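Local coordinates for protein serpin (PDB 5HGC) that belongs to the serpin family, probably inhibits serine proteases and binds a cortisol-type steroid in a pocket, at residues 104-116 against 302-314. Sequence-based numbering, arbitrary orientation.
Sequences FVTAALALLRKFL and DLSGITGSPDLKV. Unlike the reference sequence in segment 104-116: Ala107 (reference Glu), Ala108 (reference Lys), Ala110 (reference Lys).
One backbone hydrogen bond joins the segments: Leu112 N donates to Ile306 O over 2.8 Å, and an N-H...O angle of 162° shows it to be nearly straight. A CA-H...O contact lies beside it, Thr307 CA standing 3.3 Å from Ala110 O.

The apolar evidence centres on Phe115. Ile306 CG1 sits over the middle of the Phe115 ring, 3.6 Å from the centroid and 7° off the normal, a CH-pi contact. Phe115 holds CG anti to its own N (chi1 177°), which lays the ring alongside Ile306; Met48 and Leu51 of helix 39-52 also touch it. Ile306 CG2 reaches Leu111 CD2 at 3.7 Å. At the other end the two branches of Leu109 part: CD1 meets Leu312 CD1 at 3.6 Å, whereas CD2 packs against the Asp311 carboxylate.

That carboxylate is steadied within 302-314, where Thr307 OG1 donates to Asp311 OD1 (2.7 Å) on the syn side. Thr307 OG1 also accepts from Ser309 N at 3.0 Å, forming an ST turn at the C-terminal end of helix 304-307.

In this serpin fold, the contact packs the link between strand 100-106 and helix 113-123 against the short helix 304-307 and the loop leading to strand 316-325.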
loop_
_atom_site.group_PDB
_atom_site.type_symbol
_atom_site.label_atom_id
_atom_site.label_comp_id
_atom_site.label_asym_id
_atom_site.label_seq_id
_atom_site.Cartn_x
_atom_site.Cartn_y
_atom_site.Cartn_z
ATOM N N PHE A 104 -13.343 11.728 -9.760
ATOM C CA PHE A 104 -13.722 13.087 -10.105
ATOM C C PHE A 104 -13.926 13.109 -11.615
ATOM O O PHE A 104 -12.959 12.884 -12.379
ATOM C CB PHE A 104 -12.654 14.056 -9.608
ATOM C CG PHE A 104 -12.488 14.017 -8.126
ATOM C CD1 PHE A 104 -11.579 13.079 -7.512
ATOM C CD2 PHE A 104 -13.255 14.886 -7.292
ATOM C CE1 PHE A 104 -11.446 13.043 -6.101
ATOM C CE2 PHE A 104 -13.103 14.867 -5.891
ATOM C CZ PHE A 104 -12.206 13.938 -5.300
ATOM N N VAL A 105 -15.186 13.240 -12.036
ATOM C CA VAL A 105 -15.544 13.048 -13.463
ATOM C C VAL A 105 -15.982 14.416 -13.987
ATOM O O VAL A 105 -16.692 15.177 -13.274
ATOM C CB VAL A 105 -16.670 11.997 -13.693
ATOM C CG1 VAL A 105 -16.946 11.729 -15.199
ATOM C CG2 VAL A 105 -16.285 10.672 -13.057
ATOM N N THR A 106 -15.545 14.752 -15.208
ATOM C CA THR A 106 -15.988 15.994 -15.849
ATOM C C THR A 106 -17.509 16.117 -15.850
ATOM O O THR A 106 -18.228 15.144 -16.153
ATOM C CB THR A 106 -15.458 16.145 -17.272
ATOM O OG1 THR A 106 -16.138 17.232 -17.888
ATOM C CG2 THR A 106 -15.676 14.900 -18.101
ATOM N N ALA A 107 -17.985 17.296 -15.461
ATOM C CA ALA A 107 -19.399 17.655 -15.564
ATOM C C ALA A 107 -19.975 17.422 -16.978
ATOM O O ALA A 107 -21.163 17.181 -17.133
ATOM C CB ALA A 107 -19.607 19.089 -15.093
ATOM N N ALA A 108 -19.096 17.417 -17.978
ATOM C CA ALA A 108 -19.454 17.197 -19.369
ATOM C C ALA A 108 -19.816 15.738 -19.747
ATOM O O ALA A 108 -20.040 15.418 -20.944
ATOM C CB ALA A 108 -18.324 17.705 -20.242
ATOM N N LEU A 109 -19.813 14.842 -18.765
ATOM C CA LEU A 109 -20.128 13.448 -19.048
ATOM C C LEU A 109 -21.258 12.955 -18.159
ATOM O O LEU A 109 -21.454 13.461 -17.035
ATOM C CB LEU A 109 -18.903 12.555 -18.868
ATOM C CG LEU A 109 -17.858 12.542 -19.984
ATOM C CD1 LEU A 109 -16.720 11.647 -19.532
ATOM C CD2 LEU A 109 -18.372 12.113 -21.367
ATOM N N ALA A 110 -21.983 11.956 -18.661
ATOM C CA ALA A 110 -23.108 11.337 -17.934
ATOM C C ALA A 110 -22.563 10.345 -16.922
ATOM O O ALA A 110 -21.489 9.780 -17.128
ATOM C CB ALA A 110 -24.021 10.621 -18.924
ATOM N N LEU A 111 -23.318 10.118 -15.849
ATOM C CA LEU A 111 -23.107 8.947 -14.988
ATOM C C LEU A 111 -24.327 8.022 -14.823
ATOM O O LEU A 111 -25.483 8.494 -14.684
ATOM C CB LEU A 111 -22.515 9.377 -13.666
ATOM C CG LEU A 111 -21.036 9.111 -13.818
ATOM C CD1 LEU A 111 -20.244 10.379 -13.660
ATOM C CD2 LEU A 111 -20.666 8.023 -12.823
ATOM N N LEU A 112 -24.080 6.726 -14.894
ATOM C CA LEU A 112 -25.126 5.775 -14.723
ATOM C C LEU A 112 -25.347 5.511 -13.225
ATOM O O LEU A 112 -24.389 5.261 -12.463
ATOM C CB LEU A 112 -24.778 4.485 -15.433
ATOM C CG LEU A 112 -24.956 4.304 -16.927
ATOM C CD1 LEU A 112 -24.549 2.898 -17.321
ATOM C CD2 LEU A 112 -26.381 4.521 -17.376
ATOM N N ARG A 113 -26.610 5.521 -12.821
ATOM C CA ARG A 113 -26.980 5.112 -11.505
ATOM C C ARG A 113 -26.467 3.709 -11.162
ATOM O O ARG A 113 -26.062 3.461 -10.002
ATOM C CB ARG A 113 -28.501 5.137 -11.362
ATOM C CG ARG A 113 -29.031 4.563 -10.037
ATOM C CD ARG A 113 -28.572 5.398 -8.834
ATOM N NE ARG A 113 -29.183 6.722 -8.851
ATOM C CZ ARG A 113 -28.776 7.789 -8.138
ATOM N NH1 ARG A 113 -27.729 7.707 -7.320
ATOM N NH2 ARG A 113 -29.435 8.965 -8.270
ATOM N N LYS A 114 -26.457 2.814 -12.169
ATOM C CA LYS A 114 -26.100 1.421 -11.955
ATOM C C LYS A 114 -24.641 1.400 -11.479
ATOM O O LYS A 114 -24.326 0.756 -10.487
ATOM C CB LYS A 114 -26.278 0.666 -13.258
ATOM C CG LYS A 114 -25.460 -0.603 -13.445
ATOM C CD LYS A 114 -25.560 -0.995 -14.911
ATOM C CE LYS A 114 -25.035 -2.409 -15.186
ATOM N NZ LYS A 114 -25.854 -3.459 -14.481
ATOM N N PHE A 115 -23.769 2.167 -12.146
ATOM C CA PHE A 115 -22.370 2.183 -11.742
ATOM C C PHE A 115 -22.181 2.842 -10.356
ATOM O O PHE A 115 -21.443 2.327 -9.491
ATOM C CB PHE A 115 -21.487 2.880 -12.766
ATOM C CG PHE A 115 -20.066 2.969 -12.331
ATOM C CD1 PHE A 115 -19.268 1.869 -12.367
ATOM C CD2 PHE A 115 -19.556 4.131 -11.810
ATOM C CE1 PHE A 115 -17.964 1.922 -11.922
ATOM C CE2 PHE A 115 -18.237 4.195 -11.363
ATOM C CZ PHE A 115 -17.422 3.089 -11.446
ATOM N N LEU A 116 -22.832 3.976 -10.144
ATOM C CA LEU A 116 -22.712 4.616 -8.843
ATOM C C LEU A 116 -23.178 3.712 -7.687
ATOM O O LEU A 116 -22.562 3.756 -6.647
ATOM C CB LEU A 116 -23.458 5.921 -8.796
ATOM C CG LEU A 116 -22.944 6.928 -9.823
ATOM C CD1 LEU A 116 -23.895 8.119 -9.872
ATOM C CD2 LEU A 116 -21.555 7.405 -9.478
ATOM N N ASP A 302 -13.329 1.145 -23.162
ATOM C CA ASP A 302 -14.771 0.936 -23.070
ATOM C C ASP A 302 -15.154 0.996 -21.579
ATOM O O ASP A 302 -15.163 -0.039 -20.848
ATOM C CB ASP A 302 -15.181 -0.385 -23.692
ATOM C CG ASP A 302 -16.673 -0.573 -23.722
ATOM O OD1 ASP A 302 -17.396 0.314 -23.193
ATOM O OD2 ASP A 302 -17.140 -1.593 -24.304
ATOM N N LEU A 303 -15.423 2.218 -21.122
ATOM C CA LEU A 303 -16.039 2.452 -19.797
ATOM C C LEU A 303 -17.570 2.724 -19.862
ATOM O O LEU A 303 -18.120 3.551 -19.099
ATOM C CB LEU A 303 -15.261 3.527 -19.007
ATOM C CG LEU A 303 -13.806 3.104 -18.690
ATOM C CD1 LEU A 303 -13.086 4.251 -18.025
ATOM C CD2 LEU A 303 -13.678 1.830 -17.832
ATOM N N SER A 304 -18.250 1.992 -20.757
ATOM C CA SER A 304 -19.648 2.286 -21.059
ATOM C C SER A 304 -20.556 1.937 -19.891
ATOM O O SER A 304 -21.629 2.525 -19.771
ATOM C CB SER A 304 -20.112 1.616 -22.357
ATOM O OG SER A 304 -20.108 0.199 -22.240
ATOM N N GLY A 305 -20.102 1.014 -19.026
ATOM C CA GLY A 305 -20.728 0.721 -17.754
ATOM C C GLY A 305 -20.733 1.877 -16.785
ATOM O O GLY A 305 -21.508 1.848 -15.807
ATOM N N ILE A 306 -19.906 2.905 -17.029
ATOM C CA ILE A 306 -19.896 4.137 -16.149
ATOM C C ILE A 306 -20.835 5.235 -16.650
ATOM O O ILE A 306 -21.654 5.753 -15.900
ATOM C CB ILE A 306 -18.448 4.667 -15.868
ATOM C CG1 ILE A 306 -17.584 3.520 -15.229
ATOM C CG2 ILE A 306 -18.438 5.923 -14.988
ATOM C CD1 ILE A 306 -16.105 3.821 -15.096
ATOM N N THR A 307 -20.727 5.572 -17.936
ATOM C CA THR A 307 -21.411 6.752 -18.502
ATOM C C THR A 307 -22.602 6.318 -19.355
ATOM O O THR A 307 -23.451 7.128 -19.674
ATOM C CB THR A 307 -20.464 7.575 -19.416
ATOM O OG1 THR A 307 -20.101 6.767 -20.537
ATOM C CG2 THR A 307 -19.237 7.943 -18.711
ATOM N N GLY A 308 -22.676 5.027 -19.685
ATOM C CA GLY A 308 -23.588 4.546 -20.715
ATOM C C GLY A 308 -23.161 4.762 -22.168
ATOM O O GLY A 308 -23.907 4.379 -23.073
ATOM N N SER A 309 -22.008 5.398 -22.425
ATOM C CA SER A 309 -21.518 5.524 -23.815
ATOM C C SER A 309 -20.051 5.247 -23.823
ATOM O O SER A 309 -19.416 5.310 -22.769
ATOM C CB SER A 309 -21.768 6.923 -24.430
ATOM O OG SER A 309 -22.890 7.608 -23.873
ATOM N N PRO A 310 -19.482 4.961 -25.007
ATOM C CA PRO A 310 -18.034 4.739 -25.021
ATOM C C PRO A 310 -17.275 6.069 -25.197
ATOM O O PRO A 310 -16.614 6.246 -26.201
ATOM C CB PRO A 310 -17.850 3.842 -26.235
ATOM C CG PRO A 310 -18.906 4.340 -27.204
ATOM C CD PRO A 310 -20.066 4.823 -26.363
ATOM N N ASP A 311 -17.390 6.971 -24.219
ATOM C CA ASP A 311 -16.818 8.301 -24.276
ATOM C C ASP A 311 -15.854 8.611 -23.132
ATOM O O ASP A 311 -15.384 9.738 -23.030
ATOM C CB ASP A 311 -17.938 9.379 -24.341
ATOM C CG ASP A 311 -19.025 9.225 -23.234
ATOM O OD1 ASP A 311 -18.844 8.467 -22.247
ATOM O OD2 ASP A 311 -20.082 9.888 -23.348
ATOM N N LEU A 312 -15.573 7.646 -22.254
ATOM C CA LEU A 312 -14.805 7.949 -21.032
ATOM C C LEU A 312 -13.482 7.213 -21.049
ATOM O O LEU A 312 -13.367 6.163 -21.658
ATOM C CB LEU A 312 -15.632 7.608 -19.776
ATOM C CG LEU A 312 -14.963 7.696 -18.399
ATOM C CD1 LEU A 312 -14.758 9.116 -17.873
ATOM C CD2 LEU A 312 -15.763 6.940 -17.394
ATOM N N LYS A 313 -12.476 7.772 -20.395
ATOM C CA LYS A 313 -11.184 7.108 -20.218
ATOM C C LYS A 313 -10.586 7.688 -18.950
ATOM O O LYS A 313 -11.024 8.749 -18.463
ATOM C CB LYS A 313 -10.248 7.381 -21.412
ATOM C CG LYS A 313 -9.705 8.817 -21.427
ATOM C CD LYS A 313 -8.826 9.059 -22.641
ATOM C CE LYS A 313 -8.564 10.558 -22.780
ATOM N NZ LYS A 313 -8.278 10.927 -24.196
ATOM N N VAL A 314 -9.574 7.026 -18.406
ATOM C CA VAL A 314 -9.008 7.502 -17.156
ATOM C C VAL A 314 -7.931 8.456 -17.550
ATOM O O VAL A 314 -6.986 8.042 -18.178
ATOM C CB VAL A 314 -8.489 6.334 -16.278
ATOM C CG1 VAL A 314 -7.901 6.830 -14.967
ATOM C CG2 VAL A 314 -9.631 5.369 -16.023
#